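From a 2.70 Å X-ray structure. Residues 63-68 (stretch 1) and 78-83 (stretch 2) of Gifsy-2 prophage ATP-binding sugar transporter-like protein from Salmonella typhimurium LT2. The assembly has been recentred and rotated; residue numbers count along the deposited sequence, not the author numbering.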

ATOM      1  N   ILE A  63      18.491 -21.042   1.358  1.00 34.67           N
ATOM      2  CA  ILE A  63      18.108 -21.263   2.759  1.00 39.34           C
ATOM      3  C   ILE A  63      19.409 -21.123   3.542  1.00 39.44           C
ATOM      4  O   ILE A  63      20.112 -22.109   3.775  1.00 38.89           O
ATOM      5  CB  ILE A  63      17.550 -22.681   3.020  1.00 53.68           C
ATOM      6  CG1 ILE A  63      17.637 -23.523   1.753  1.00 60.82           C
ATOM      7  CG2 ILE A  63      16.122 -22.588   3.506  1.00 58.06           C
ATOM      8  CD1 ILE A  63      17.133 -24.934   1.930  1.00 66.07           C
ATOM      9  N   PRO A  64      19.751 -19.892   3.953  1.00 19.27           N
ATOM     10  CA  PRO A  64      20.989 -19.669   4.703  1.00 17.14           C
ATOM     11  C   PRO A  64      21.070 -20.412   6.034  1.00 18.54           C
ATOM     12  O   PRO A  64      20.056 -20.669   6.674  1.00 13.51           O
ATOM     13  CB  PRO A  64      21.018 -18.153   4.862  1.00 20.89           C
ATOM     14  CG  PRO A  64      19.574 -17.789   4.905  1.00 21.96           C
ATOM     15  CD  PRO A  64      18.991 -18.638   3.808  1.00 19.10           C
ATOM     16  N   ARG A  65      22.290 -20.756   6.443  1.00 35.11           N
ATOM     17  CA  ARG A  65      22.515 -21.468   7.702  1.00 41.30           C
ATOM     18  C   ARG A  65      23.692 -20.958   8.500  1.00 44.15           C
ATOM     19  O   ARG A  65      24.624 -20.381   7.940  1.00 42.11           O
ATOM     20  CB  ARG A  65      22.737 -22.945   7.433  1.00 46.18           C
ATOM     21  CG  ARG A  65      21.456 -23.715   7.414  1.00 58.66           C
ATOM     22  CD  ARG A  65      21.437 -24.711   6.311  1.00 68.73           C
ATOM     23  NE  ARG A  65      20.122 -25.334   6.222  1.00 74.64           N
ATOM     24  CZ  ARG A  65      19.593 -25.809   5.098  1.00 77.61           C
ATOM     25  NH1 ARG A  65      20.271 -25.730   3.956  1.00 78.08           N
ATOM     26  NH2 ARG A  65      18.386 -26.364   5.116  1.00 75.79           N
ATOM     27  N   ARG A  66      23.642 -21.151   9.815  1.00 31.91           N
ATOM     28  CA  ARG A  66      24.760 -20.744  10.649  1.00 30.31           C
ATOM     29  C   ARG A  66      25.917 -21.614  10.150  1.00 28.42           C
ATOM     30  O   ARG A  66      25.752 -22.819   9.979  1.00 24.29           O
ATOM     31  CB  ARG A  66      24.450 -21.021  12.119  1.00 48.84           C
ATOM     32  CG  ARG A  66      23.472 -20.042  12.739  1.00 62.60           C
ATOM     33  CD  ARG A  66      22.375 -20.759  13.490  1.00 69.01           C
ATOM     34  NE  ARG A  66      22.884 -21.535  14.613  1.00 72.99           N
ATOM     35  CZ  ARG A  66      22.374 -22.699  15.001  1.00 76.28           C
ATOM     36  NH1 ARG A  66      21.340 -23.225  14.349  1.00 76.10           N
ATOM     37  NH2 ARG A  66      22.887 -23.335  16.047  1.00 77.27           N
ATOM     38  N   GLY A  67      27.066 -21.006   9.879  1.00 44.79           N
ATOM     39  CA  GLY A  67      28.192 -21.775   9.379  1.00 48.05           C
ATOM     40  C   GLY A  67      28.556 -21.351   7.966  1.00 52.29           C
ATOM     41  O   GLY A  67      29.739 -21.119   7.670  1.00 54.99           O
ATOM     42  N   ASP A  68      27.533 -21.247   7.105  1.00 27.28           N
ATOM     43  CA  ASP A  68      27.672 -20.824   5.701  1.00 27.28           C
ATOM     44  C   ASP A  68      28.649 -19.689   5.501  1.00 27.28           C
ATOM     45  O   ASP A  68      28.689 -18.737   6.284  1.00 47.09           O
ATOM     46  CB  ASP A  68      26.337 -20.333   5.136  1.00 43.28           C
ATOM     47  CG  ASP A  68      25.352 -21.448   4.880  1.00 43.28           C
ATOM     48  OD1 ASP A  68      25.717 -22.625   5.074  1.00 43.28           O
ATOM     49  OD2 ASP A  68      24.212 -21.139   4.476  1.00 43.28           O
TER
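Stretch 2, residues 78-83: TVTRIR

The most unusual feature of the contact is a bulge-like arrangement in which a single strand residue, Val79, faces two successive residues of a loop, Gly67 and Asp68, where regular antiparallel pairing would set one residue against one. A strand pairs here with a loop that has no regular strand of its own. Gly67 N donates to Val79 O at 3.0 Å, and Val79 N donates to Asp68 O at 3.1 Å, with N-H...acceptor angles of 156° and 164°.

Residues 78-83 belong to a strand that begins earlier and continues later in the chain; its backbone is extended except at Thr80, where phi/psi is -85/-30. Stretch 1 has no regular secondary structure. Its chain reverses locally, with Asp68 N hydrogen-bonded to Arg65 O at 3.1 Å, while the Asp68 side chain reaches back so that OD2 accepts a hydrogen bond from Arg65 N at 2.8 Å. Gly67 adopts phi/psi of 115/-48, where a CB would be jammed against the preceding carbonyl oxygen, so the backbone itself calls for glycine at this position.

The two stretches run in opposite directions, with the later residues of stretch 1 against the start of stretch 2 and Pro64 against Ile82. Their CA atoms come nearest at Arg66 and Val79, 4.9 Å apart. Two CA-H...O contacts accompany the hydrogen bonds: Arg66 CA lies 3.2 Å from Val79 O, and Thr78 CA lies 3.4 Å from Asp68 O. Each of these carbonyl oxygens thus faces both an amide and a CA-H group of the other stretch.

Val79 and Ile82 present their CA-to-CB bonds toward stretch 1 and account for most of the surface covered on stretch 2. Val79 CB packs 3.4 Å from Arg65 O, beside the turn. Ile82, with chi1 m and chi2 t, extends its CD1 to within 3.2 Å of Pro64 O and 3.6 Å of Arg65 CA; the same methyl meets the proline ring at 4.3 Å from Pro64 CB, an apolar contact. Ile82 thus reaches the loop through its side chain, beyond the hydrogen-bonded part of the contact.

The CA-to-CB bond of Arg66 points sideways; its CG lies 3.7 Å from Thr80 O and 4.1 Å from Arg81 CA. At the start of stretch 2, Thr78 CG2 approaches Gly67 O at 3.6 Å. Thr80 and Arg81 direct their CA-to-CB bonds away, and Ile63 and Arg83 make no contact across the stretches. In all, the contact buries 350 Å², summed over both sides.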

ATOM      1  N   THR A  78      30.951 -15.230   7.671  1.00 29.01           N
ATOM      2  CA  THR A  78      30.361 -16.441   8.198  1.00 28.60           C
ATOM      3  C   THR A  78      29.071 -16.025   8.898  1.00 28.92           C
ATOM      4  O   THR A  78      29.039 -15.058   9.661  1.00 28.75           O
ATOM      5  CB  THR A  78      31.323 -17.147   9.183  1.00 26.06           C
ATOM      6  OG1 THR A  78      32.496 -17.559   8.470  1.00 31.58           O
ATOM      7  CG2 THR A  78      30.677 -18.377   9.803  1.00 31.51           C
ATOM      8  N   VAL A  79      27.997 -16.732   8.584  1.00 27.40           N
ATOM      9  CA  VAL A  79      26.713 -16.453   9.183  1.00 27.25           C
ATOM     10  C   VAL A  79      26.765 -16.984  10.606  1.00 29.94           C
ATOM     11  O   VAL A  79      26.716 -18.199  10.827  1.00 27.53           O
ATOM     12  CB  VAL A  79      25.578 -17.159   8.412  1.00 30.51           C
ATOM     13  CG1 VAL A  79      24.272 -17.057   9.197  1.00 26.45           C
ATOM     14  CG2 VAL A  79      25.424 -16.537   7.044  1.00 23.30           C
ATOM     15  N   THR A  80      26.869 -16.067  11.562  1.00 38.36           N
ATOM     16  CA  THR A  80      26.933 -16.434  12.969  1.00 43.01           C
ATOM     17  C   THR A  80      25.555 -16.620  13.597  1.00 44.45           C
ATOM     18  O   THR A  80      25.410 -17.408  14.521  1.00 44.19           O
ATOM     19  CB  THR A  80      27.720 -15.394  13.774  1.00 53.72           C
ATOM     20  OG1 THR A  80      26.998 -14.156  13.809  1.00 61.31           O
ATOM     21  CG2 THR A  80      29.070 -15.166  13.128  1.00 57.31           C
ATOM     22  N   ARG A  81      24.548 -15.899  13.112  1.00 34.70           N
ATOM     23  CA  ARG A  81      23.196 -16.061  13.641  1.00 33.79           C
ATOM     24  C   ARG A  81      22.136 -15.687  12.615  1.00 29.52           C
ATOM     25  O   ARG A  81      22.395 -14.934  11.686  1.00 24.91           O
ATOM     26  CB  ARG A  81      23.002 -15.251  14.928  1.00 67.60           C
ATOM     27  CG  ARG A  81      22.697 -13.792  14.736  1.00 85.11           C
ATOM     28  CD  ARG A  81      22.616 -13.066  16.078  1.00 95.05           C
ATOM     29  NE  ARG A  81      23.921 -12.922  16.727  1.00101.59           N
ATOM     30  CZ  ARG A  81      24.515 -13.864  17.458  1.00102.92           C
ATOM     31  NH1 ARG A  81      23.927 -15.038  17.651  1.00103.38           N
ATOM     32  NH2 ARG A  81      25.708 -13.631  17.993  1.00101.36           N
ATOM     33  N   ILE A  82      20.931 -16.205  12.800  1.00 30.53           N
ATOM     34  CA  ILE A  82      19.852 -15.969  11.852  1.00 28.05           C
ATOM     35  C   ILE A  82      18.520 -15.579  12.488  1.00 27.23           C
ATOM     36  O   ILE A  82      17.913 -16.363  13.206  1.00 29.49           O
ATOM     37  CB  ILE A  82      19.650 -17.245  10.985  1.00 23.74           C
ATOM     38  CG1 ILE A  82      20.791 -17.365   9.964  1.00 21.48           C
ATOM     39  CG2 ILE A  82      18.281 -17.248  10.340  1.00 14.86           C
ATOM     40  CD1 ILE A  82      20.733 -18.625   9.102  1.00 16.25           C
ATOM     41  N   ARG A  83      18.056 -14.370  12.219  1.00 23.11           N
ATOM     42  CA  ARG A  83      16.773 -13.932  12.762  1.00 26.10           C
ATOM     43  C   ARG A  83      15.717 -13.856  11.666  1.00 28.60           C
ATOM     44  O   ARG A  83      15.901 -14.352  10.560  1.00 24.89           O
ATOM     45  CB  ARG A  83      16.920 -12.571  13.418  1.00 41.76           C
ATOM     46  CG  ARG A  83      17.725 -12.637  14.663  1.00 52.71           C
ATOM     47  CD  ARG A  83      18.522 -11.384  14.864  1.00 59.97           C
ATOM     48  NE  ARG A  83      19.428 -11.558  15.991  1.00 66.77           N
ATOM     49  CZ  ARG A  83      20.379 -10.693  16.323  1.00 69.07           C
ATOM     50  NH1 ARG A  83      20.549  -9.586  15.603  1.00 69.55           N
ATOM     51  NH2 ARG A  83      21.150 -10.935  17.380  1.00 69.02           N
TER